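Local coordinates for protein histidine acid phosphatase (PDB 4ARU) that belongs to branch 2 of the histidine phosphatase superfamily, whose members build a mixed sheet flanked by helices, at residues 46-51 against 91-96; 259-264 against 310-315; 321-326 against 354-359. All coordinates share one frame; numbering follows the deposited sequence. Where two conformers were deposited one is given.

Contact 1 (46-51 against 91-96); sequences LGYITP and VDQRTR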
loop_
_atom_site.group_PDB
_atom_site.type_symbol
_atom_site.label_atom_id
_atom_site.label_comp_id
_atom_site.label_asym_id
_atom_site.label_seq_id
_atom_site.Cartn_x
_atom_site.Cartn_y
_atom_site.Cartn_z
ATOM N N LEU A 46 -5.372 18.760 4.200
ATOM C CA LEU A 46 -5.838 17.414 4.233
ATOM C C LEU A 46 -5.417 16.646 3.003
ATOM O O LEU A 46 -5.471 17.153 1.886
ATOM C CB LEU A 46 -7.331 17.357 4.396
ATOM C CG LEU A 46 -7.867 17.839 5.745
ATOM C CD1 LEU A 46 -9.359 17.592 5.752
ATOM C CD2 LEU A 46 -7.254 17.180 6.989
ATOM N N GLY A 47 -4.952 15.412 3.202
ATOM C CA GLY A 47 -4.477 14.589 2.136
ATOM C C GLY A 47 -3.079 14.833 1.619
ATOM O O GLY A 47 -2.599 14.028 0.809
ATOM N N TYR A 48 -2.428 15.887 2.072
ATOM C CA TYR A 48 -1.051 16.124 1.622
ATOM C C TYR A 48 -0.068 15.288 2.427
ATOM O O TYR A 48 -0.260 15.024 3.608
ATOM C CB TYR A 48 -0.683 17.610 1.767
ATOM C CG TYR A 48 -1.133 18.517 0.633
ATOM C CD1 TYR A 48 -2.085 18.121 -0.309
ATOM C CD2 TYR A 48 -0.542 19.741 0.460
ATOM C CE1 TYR A 48 -2.489 18.980 -1.334
ATOM C CE2 TYR A 48 -0.938 20.610 -0.547
ATOM C CZ TYR A 48 -1.916 20.224 -1.456
ATOM O OH TYR A 48 -2.288 21.109 -2.483
ATOM N N ILE A 49 1.029 14.898 1.802
ATOM C CA ILE A 49 2.173 14.373 2.540
ATOM C C ILE A 49 2.755 15.504 3.358
ATOM O O ILE A 49 2.719 16.668 2.960
ATOM C CB ILE A 49 3.240 13.805 1.592
ATOM C CG1 ILE A 49 4.299 12.993 2.345
ATOM C CG2 ILE A 49 3.905 14.882 0.787
ATOM C CD1 ILE A 49 5.181 12.169 1.401
ATOM N N THR A 50 3.221 15.228 4.563
ATOM C CA THR A 50 3.895 16.241 5.400
ATOM C C THR A 50 5.391 16.273 5.134
ATOM O O THR A 50 5.969 15.299 4.588
ATOM C CB THR A 50 3.745 15.944 6.930
ATOM O OG1 THR A 50 4.396 14.687 7.233
ATOM C CG2 THR A 50 2.278 15.846 7.293
ATOM N N PRO A 51 6.049 17.369 5.529
ATOM C CA PRO A 51 7.513 17.389 5.357
ATOM C C PRO A 51 8.204 16.222 6.085
ATOM O O PRO A 51 9.182 15.630 5.588
ATOM C CB PRO A 51 7.897 18.768 5.840
ATOM C CG PRO A 51 6.675 19.607 5.601
ATOM C CD PRO A 51 5.489 18.701 5.788
ATOM N N VAL A 91 -1.144 10.968 -9.552
ATOM C CA VAL A 91 -1.367 12.392 -9.749
ATOM C C VAL A 91 -1.369 13.241 -8.483
ATOM O O VAL A 91 -1.189 14.463 -8.591
ATOM C CB VAL A 91 -2.675 12.658 -10.506
ATOM C CG1 VAL A 91 -2.484 12.161 -11.894
ATOM C CG2 VAL A 91 -3.924 12.060 -9.866
ATOM N N ASP A 92 -1.624 12.619 -7.331
ATOM C CA ASP A 92 -1.820 13.382 -6.109
ATOM C C ASP A 92 -0.521 14.020 -5.614
ATOM O O ASP A 92 0.577 13.555 -5.876
ATOM C CB ASP A 92 -2.388 12.468 -5.019
ATOM C CG ASP A 92 -3.678 11.839 -5.419
ATOM O OD1 ASP A 92 -4.601 12.615 -5.788
ATOM O OD2 ASP A 92 -3.721 10.594 -5.454
ATOM N N GLN A 93 -0.660 15.101 -4.881
ATOM C CA GLN A 93 0.473 15.713 -4.238
ATOM C C GLN A 93 1.247 14.663 -3.435
ATOM O O GLN A 93 2.493 14.587 -3.462
ATOM C CB GLN A 93 0.006 16.890 -3.354
ATOM C CG GLN A 93 1.118 17.668 -2.656
ATOM C CD GLN A 93 1.502 17.167 -1.291
ATOM O OE1 GLN A 93 1.094 16.132 -0.854
ATOM N NE2 GLN A 93 2.349 17.949 -0.625
ATOM N N ARG A 94 0.533 13.835 -2.681
ATOM C CA ARG A 94 1.193 12.927 -1.735
ATOM C C ARG A 94 2.063 11.917 -2.483
ATOM O O ARG A 94 3.128 11.540 -1.977
ATOM C CB ARG A 94 0.183 12.265 -0.808
ATOM C CG ARG A 94 -0.919 11.471 -1.479
ATOM C CD ARG A 94 -1.910 10.953 -0.405
ATOM N NE ARG A 94 -3.095 10.372 -1.017
ATOM C CZ ARG A 94 -4.195 11.036 -1.308
ATOM N NH1 ARG A 94 -4.268 12.335 -1.057
ATOM N NH2 ARG A 94 -5.221 10.428 -1.882
ATOM N N THR A 95 1.612 11.463 -3.642
ATOM C CA THR A 95 2.350 10.469 -4.415
ATOM C C THR A 95 3.484 11.140 -5.240
ATOM O O THR A 95 4.589 10.611 -5.278
ATOM C CB THR A 95 1.403 9.669 -5.351
ATOM O OG1 THR A 95 0.468 10.541 -5.979
ATOM C CG2 THR A 95 0.616 8.665 -4.582
ATOM N N ARG A 96 3.226 12.293 -5.852
ATOM C CA ARG A 96 4.285 12.990 -6.549
ATOM C C ARG A 96 5.413 13.327 -5.589
ATOM O O ARG A 96 6.603 13.130 -5.906
ATOM C CB ARG A 96 3.764 14.250 -7.249
ATOM C CG ARG A 96 2.874 13.936 -8.420
ATOM C CD ARG A 96 2.384 15.116 -9.220
ATOM N NE ARG A 96 1.357 15.871 -8.492
ATOM C CZ ARG A 96 1.558 17.004 -7.836
ATOM N NH1 ARG A 96 2.758 17.555 -7.749
ATOM N NH2 ARG A 96 0.529 17.565 -7.230
HETATM O O HOH W 1 -2.212 14.565 -1.953
#
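The carbonyl oxygen of Gly47 is gripped twice: Arg94 NH1 reaches Gly47 O at 3.0 Å with an N-H...O angle of 153°, and water 1 donates to the same oxygen from 2.8 Å. That water accepts from the backbone N of Arg94 at 2.9 Å, so one arginine holds Gly47 O directly and through a bridge. The bridge suits a helix start: Asp92 occupies the N-cap position but its side chain caps nothing, and the water supplies an acceptor for this first-turn amide. Gly47 O lies near the guanidinium plane, at its edge. On NH2, Arg94 hydrogen-bonds a bound L(+)-tartaric acid.

Gln93 carries the other half. Its chain is bent about CB-CG (chi2 -90°), which lays the amide over the Tyr48 ring with the planes 13° apart; CD stands 3.5 Å above the ring, displaced toward its rim. Over the same face Gln93 CG makes a CH-pi contact, 3.9 Å from the Tyr48 centroid and almost on the ring normal. The amide oxygen OE1 then accepts from Ile49 N at 2.9 Å, in the carbonyl plane on a lone pair, while Ile49 CG2 packs against it at 3.5 Å. Stack and hydrogen bond fix the rotation of the amide.

Arg94 touches His19 of the family's Arg-His-Gly signature and Asp92 touches His306 of its His-Asp pair, consistent with a place at the active-site pocket. The CA atoms of the two segments come nearest at Ile49 and Arg94. Ile49 lies on Lys97 and Thr98 of helix 93-106, which follows strand 85-89. Residues 46-51 lead into helix 51-70, where Thr50 OG1 caps Gly53 N, and backbone bonds from Tyr48 to Ala23 and from Thr50 to Val21 tie this loop to the chain that follows strand 9-18.

Contact 2 (259-264 against 310-315); sequences LMSRTP and IANISG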
loop_
_atom_site.group_PDB
_atom_site.type_symbol
_atom_site.label_atom_id
_atom_site.label_comp_id
_atom_site.label_asym_id
_atom_site.label_seq_id
_atom_site.Cartn_x
_atom_site.Cartn_y
_atom_site.Cartn_z
ATOM N N LEU A 259 -11.163 -7.046 2.761
ATOM C CA LEU A 259 -12.452 -7.134 2.153
ATOM C C LEU A 259 -12.644 -6.227 0.945
ATOM O O LEU A 259 -13.232 -6.623 -0.074
ATOM C CB LEU A 259 -13.550 -6.821 3.201
ATOM C CG LEU A 259 -13.627 -7.812 4.359
ATOM C CD1 LEU A 259 -14.771 -7.395 5.299
ATOM C CD2 LEU A 259 -13.728 -9.273 3.956
ATOM N N MET A 260 -12.157 -5.003 1.055
ATOM C CA MET A 260 -12.458 -3.972 0.066
ATOM C C MET A 260 -11.362 -3.800 -0.984
ATOM O O MET A 260 -11.583 -3.178 -2.028
ATOM C CB MET A 260 -12.762 -2.663 0.799
ATOM C CG MET A 260 -13.911 -2.799 1.809
ATOM S SD MET A 260 -15.406 -3.650 1.281
ATOM C CE MET A 260 -15.744 -2.633 -0.146
ATOM N N SER A 261 -10.197 -4.375 -0.738
ATOM C CA SER A 261 -9.095 -4.302 -1.681
ATOM C C SER A 261 -8.442 -5.634 -2.058
ATOM O O SER A 261 -7.938 -5.759 -3.190
ATOM C CB SER A 261 -8.034 -3.333 -1.182
ATOM O OG SER A 261 -8.591 -2.001 -1.175
ATOM N N ARG A 262 -8.426 -6.627 -1.182
ATOM C CA ARG A 262 -7.832 -7.917 -1.527
ATOM C C ARG A 262 -8.764 -8.887 -2.192
ATOM O O ARG A 262 -8.343 -9.710 -2.962
ATOM C CB ARG A 262 -7.176 -8.604 -0.310
ATOM C CG ARG A 262 -6.070 -7.799 0.337
ATOM C CD ARG A 262 -5.250 -8.616 1.350
ATOM N NE ARG A 262 -4.534 -9.667 0.645
ATOM C CZ ARG A 262 -4.903 -10.942 0.551
ATOM N NH1 ARG A 262 -5.987 -11.409 1.121
ATOM N NH2 ARG A 262 -4.220 -11.763 -0.213
ATOM N N THR A 263 -10.039 -8.795 -1.883
ATOM C CA THR A 263 -11.055 -9.626 -2.557
ATOM C C THR A 263 -10.780 -9.765 -4.057
ATOM O O THR A 263 -10.738 -8.740 -4.716
ATOM C CB THR A 263 -12.435 -8.973 -2.397
ATOM O OG1 THR A 263 -12.791 -9.021 -1.018
ATOM C CG2 THR A 263 -13.519 -9.667 -3.251
ATOM N N PRO A 264 -10.546 -10.975 -4.580
ATOM C CA PRO A 264 -10.014 -11.072 -5.949
ATOM C C PRO A 264 -10.841 -10.335 -7.029
ATOM O O PRO A 264 -10.270 -9.673 -7.874
ATOM C CB PRO A 264 -9.913 -12.566 -6.190
ATOM C CG PRO A 264 -9.528 -13.062 -4.819
ATOM C CD PRO A 264 -10.400 -12.275 -3.868
ATOM N N ILE A 310 -1.350 -1.692 -3.307
ATOM C CA ILE A 310 -0.572 -2.809 -2.763
ATOM C C ILE A 310 -1.537 -3.944 -2.389
ATOM O O ILE A 310 -1.269 -5.124 -2.639
ATOM C CB ILE A 310 0.301 -2.370 -1.543
ATOM C CG1 ILE A 310 1.437 -1.470 -2.053
ATOM C CG2 ILE A 310 0.841 -3.587 -0.804
ATOM C CD1 ILE A 310 2.290 -0.865 -0.957
ATOM N N ALA A 311 -2.652 -3.605 -1.768
ATOM C CA ALA A 311 -3.624 -4.644 -1.359
ATOM C C ALA A 311 -4.216 -5.319 -2.576
ATOM O O ALA A 311 -4.394 -6.554 -2.586
ATOM C CB ALA A 311 -4.699 -4.043 -0.475
ATOM N N ASN A 312 -4.507 -4.561 -3.629
ATOM C CA ASN A 312 -5.027 -5.183 -4.843
ATOM C C ASN A 312 -4.039 -6.203 -5.429
ATOM O O ASN A 312 -4.401 -7.299 -5.804
ATOM C CB ASN A 312 -5.285 -4.148 -5.947
ATOM C CG ASN A 312 -6.397 -3.145 -5.642
ATOM O OD1 ASN A 312 -6.380 -2.047 -6.248
ATOM N ND2 ASN A 312 -7.379 -3.475 -4.823
ATOM N N ILE A 313 -2.778 -5.816 -5.511
ATOM C CA ILE A 313 -1.741 -6.691 -6.079
ATOM C C ILE A 313 -1.594 -7.913 -5.203
ATOM O O ILE A 313 -1.478 -9.026 -5.715
ATOM C CB ILE A 313 -0.416 -5.927 -6.250
ATOM C CG1 ILE A 313 -0.590 -4.839 -7.312
ATOM C CG2 ILE A 313 0.745 -6.885 -6.521
ATOM C CD1 ILE A 313 -0.848 -5.340 -8.681
ATOM N N SER A 314 -1.635 -7.719 -3.892
ATOM C CA SER A 314 -1.571 -8.864 -2.980
ATOM C C SER A 314 -2.731 -9.826 -3.213
ATOM O O SER A 314 -2.533 -11.017 -3.207
ATOM C CB SER A 314 -1.426 -8.365 -1.564
ATOM O OG SER A 314 -2.618 -8.071 -1.001
ATOM N N GLY A 315 -3.945 -9.330 -3.405
ATOM C CA GLY A 315 -5.075 -10.196 -3.654
ATOM C C GLY A 315 -4.969 -10.940 -4.971
ATOM O O GLY A 315 -5.299 -12.137 -5.048
HETATM O O HOH W 2 -9.519 -1.499 -3.935
#
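Ser261 and Arg262, at the end of helix 243-262, meet Ala311, Asn312, Ser314 and Gly315 of helix 307-317. Ala311 and Gly315, four residues apart, form a small-xxx-small pattern that permits close helix packing: the CA atoms of Arg262 and Gly315 are 4.2 Å apart. Ser261 CB presses on Ala311 CB at 3.5 Å, closer than carbons normally approach, and Gly315 CA makes a CA-H...O contact with Arg262 O at 3.4 Å.

Polar bonds flank this seam. Asn312 ND2 donates to Ser261 O at 2.9 Å, meeting it in the carbonyl plane on a lone pair, with an N-H...O angle of 158°; the CA-H of Asn312 points at the same oxygen. The other bond runs from Arg262 NE to Ser314 OG, 3.0 Å, with the hydroxyl at the guanidinium edge.

A second shell positions these groups. With OG between backbone N and carbonyl carbon (chi1 85°), Ser314 can donate to Ala311 O at 2.8 Å and still accept from the arginine. Arg262, bent about CG-CD (chi3 66°), is also anchored by a salt bridge from NH1 to Asp258, one turn back. The last turn, 259-262, is widened to pi geometry, and Thr263 leaves the helix. Asn312 ND2 also donates to water 2 at 3.0 Å, which is hydrogen-bonded to Ser261 OG as well.

Contact 3 (321-326 against 354-359); sequences WTLPGQ and MVYQTL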
loop_
_atom_site.group_PDB
_atom_site.type_symbol
_atom_site.label_atom_id
_atom_site.label_comp_id
_atom_site.label_asym_id
_atom_site.label_seq_id
_atom_site.Cartn_x
_atom_site.Cartn_y
_atom_site.Cartn_z
ATOM N N TRP A 321 0.637 -11.396 4.383
ATOM C CA TRP A 321 1.757 -11.136 5.263
ATOM C C TRP A 321 1.322 -10.481 6.536
ATOM O O TRP A 321 0.208 -9.913 6.648
ATOM C CB TRP A 321 2.829 -10.306 4.579
ATOM C CG TRP A 321 2.372 -8.952 4.174
ATOM C CD1 TRP A 321 2.277 -7.838 4.964
ATOM C CD2 TRP A 321 1.990 -8.527 2.840
ATOM N NE1 TRP A 321 1.843 -6.759 4.212
ATOM C CE2 TRP A 321 1.661 -7.143 2.914
ATOM C CE3 TRP A 321 1.846 -9.189 1.611
ATOM C CZ2 TRP A 321 1.230 -6.434 1.796
ATOM C CZ3 TRP A 321 1.455 -8.453 0.495
ATOM C CH2 TRP A 321 1.135 -7.097 0.597
ATOM N N THR A 322 2.212 -10.586 7.530
ATOM C CA THR A 322 2.170 -9.720 8.718
ATOM C C THR A 322 3.565 -9.158 8.886
ATOM O O THR A 322 4.578 -9.825 8.643
ATOM C CB THR A 322 1.699 -10.421 10.023
ATOM O OG1 THR A 322 1.432 -9.450 11.047
ATOM C CG2 THR A 322 2.726 -11.351 10.584
ATOM N N LEU A 323 3.628 -7.883 9.231
ATOM C CA LEU A 323 4.917 -7.199 9.316
ATOM C C LEU A 323 5.388 -7.046 10.760
ATOM O O LEU A 323 4.779 -6.314 11.548
ATOM C CB LEU A 323 4.762 -5.819 8.685
ATOM C CG LEU A 323 4.240 -5.824 7.256
ATOM C CD1 LEU A 323 4.153 -4.374 6.746
ATOM C CD2 LEU A 323 5.116 -6.647 6.310
ATOM N N PRO A 324 6.500 -7.727 11.113
ATOM C CA PRO A 324 7.024 -7.538 12.471
ATOM C C PRO A 324 7.265 -6.059 12.784
ATOM O O PRO A 324 7.841 -5.340 11.985
ATOM C CB PRO A 324 8.356 -8.310 12.455
ATOM C CG PRO A 324 8.084 -9.373 11.467
ATOM C CD PRO A 324 7.262 -8.750 10.368
ATOM N N GLY A 325 6.761 -5.621 13.921
ATOM C CA GLY A 325 6.935 -4.246 14.360
ATOM C C GLY A 325 6.080 -3.200 13.702
ATOM O O GLY A 325 6.194 -2.026 13.987
ATOM N N GLN A 326 5.151 -3.640 12.869
ATOM C CA GLN A 326 4.325 -2.697 12.082
ATOM C C GLN A 326 2.897 -3.240 11.980
ATOM O O GLN A 326 2.627 -4.126 11.145
ATOM C CB GLN A 326 4.977 -2.499 10.722
ATOM C CG GLN A 326 4.192 -1.633 9.749
ATOM C CD GLN A 326 3.771 -0.318 10.370
ATOM O OE1 GLN A 326 2.634 -0.156 10.822
ATOM N NE2 GLN A 326 4.675 0.652 10.375
ATOM N N MET A 354 8.024 -7.459 1.050
ATOM C CA MET A 354 7.401 -6.253 1.587
ATOM C C MET A 354 8.448 -5.552 2.408
ATOM O O MET A 354 8.876 -6.100 3.405
ATOM C CB MET A 354 6.173 -6.569 2.444
ATOM C CG MET A 354 5.320 -5.375 2.781
ATOM S SD MET A 354 4.518 -4.633 1.291
ATOM C CE MET A 354 3.934 -3.256 2.283
ATOM N N VAL A 355 8.811 -4.334 2.009
ATOM C CA VAL A 355 9.887 -3.586 2.692
ATOM C C VAL A 355 9.269 -2.339 3.309
ATOM O O VAL A 355 8.433 -1.684 2.676
ATOM C CB VAL A 355 10.990 -3.210 1.686
ATOM C CG1 VAL A 355 12.120 -2.409 2.343
ATOM C CG2 VAL A 355 11.572 -4.474 1.062
ATOM N N TYR A 356 9.600 -2.075 4.554
ATOM C CA TYR A 356 8.858 -1.094 5.366
ATOM C C TYR A 356 9.609 -0.620 6.569
ATOM O O TYR A 356 10.535 -1.269 7.026
ATOM C CB TYR A 356 7.540 -1.734 5.814
ATOM C CG TYR A 356 7.793 -2.862 6.785
ATOM C CD1 TYR A 356 8.189 -4.121 6.353
ATOM C CD2 TYR A 356 7.702 -2.666 8.186
ATOM C CE1 TYR A 356 8.406 -5.145 7.235
ATOM C CE2 TYR A 356 7.976 -3.669 9.070
ATOM C CZ TYR A 356 8.368 -4.916 8.581
ATOM O OH TYR A 356 8.653 -5.915 9.462
ATOM N N GLN A 357 9.192 0.545 7.058
ATOM C CA GLN A 357 9.583 1.016 8.349
ATOM C C GLN A 357 8.638 0.473 9.420
ATOM O O GLN A 357 7.410 0.531 9.271
ATOM C CB GLN A 357 9.575 2.530 8.371
ATOM C CG GLN A 357 10.765 3.129 7.629
ATOM C CD GLN A 357 10.437 4.403 6.881
ATOM O OE1 GLN A 357 9.522 4.425 6.036
ATOM N NE2 GLN A 357 11.275 5.404 7.054
ATOM N N THR A 358 9.229 -0.028 10.486
ATOM C CA THR A 358 8.470 -0.371 11.681
ATOM C C THR A 358 7.799 0.851 12.245
ATOM O O THR A 358 8.131 2.000 11.922
ATOM C CB THR A 358 9.320 -1.021 12.770
ATOM O OG1 THR A 358 10.226 -0.053 13.308
ATOM C CG2 THR A 358 10.075 -2.220 12.292
ATOM N N LEU A 359 6.810 0.639 13.092
ATOM C CA LEU A 359 6.149 1.746 13.739
ATOM C C LEU A 359 7.140 2.640 14.509
ATOM O O LEU A 359 7.056 3.879 14.424
ATOM C CB LEU A 359 4.997 1.272 14.661
ATOM C CG LEU A 359 4.002 2.374 15.080
ATOM C CD1 LEU A 359 3.397 3.141 13.918
ATOM C CD2 LEU A 359 2.935 1.722 15.983
#
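Tyr356 reaches from a strand end to a type II turn, Leu323 to Gln326, and its OH donates to Pro324 O at 2.7 Å, in the carbonyl plane on a lone pair. With CG between backbone N and carbonyl carbon (chi1 67°), the ring stands toward the turn. Leu323 covers one face: its CB makes a CH-pi contact 4.0 Å from the centroid, and CD1 and CD2 continue over the ring. Gln326 CB packs obliquely against Tyr356 CE2 at 3.6 Å.

Two further bonds join the segments beyond the strand. Leu359 N, at the start of helix 359-363, donates to Gly325 O at 2.9 Å. Gln326 NE2 donates almost straight (169°) to Gln357 O at 3.0 Å, while its OE1 accepts from Asp328 N. At the other end Met354 CG, in the conformer given of two, lies over a face of Trp321, whose NE1 bonds Asn329 O; this packing and the Met-aromatic contact through SD are less certain.

Donors thus run both ways, and three backbone carbonyls (Pro324, Gly325, Gln357) each receive one. The turn is attached by three directional bonds, one made by the Tyr356 hydroxyl and two beyond the ring, without adding a strand.

In the fold
Contacts 2 and 3 touch through Trp321: its CZ3 lies 3.5 Å from Ser314 CB and its CH2 3.8 Å from Ile310 CG2. Contact 1 stands apart, its centre 23 Å from contact 2 and 22 Å from contact 3, with nearest atoms about 10 Å away in each case. Links are indirect: Asp92 touches His306, just ahead of helix 307-317, and helix 51-70 packs on Val355 and Gln357. The side chain of Arg94 is about 3 Å from a bound tartaric acid, probably from the crystallisation liquor, which may mark a pocket beside the family's signature motifs; the potassium ion is about 13 Å from the side chains of Arg262 and Trp321.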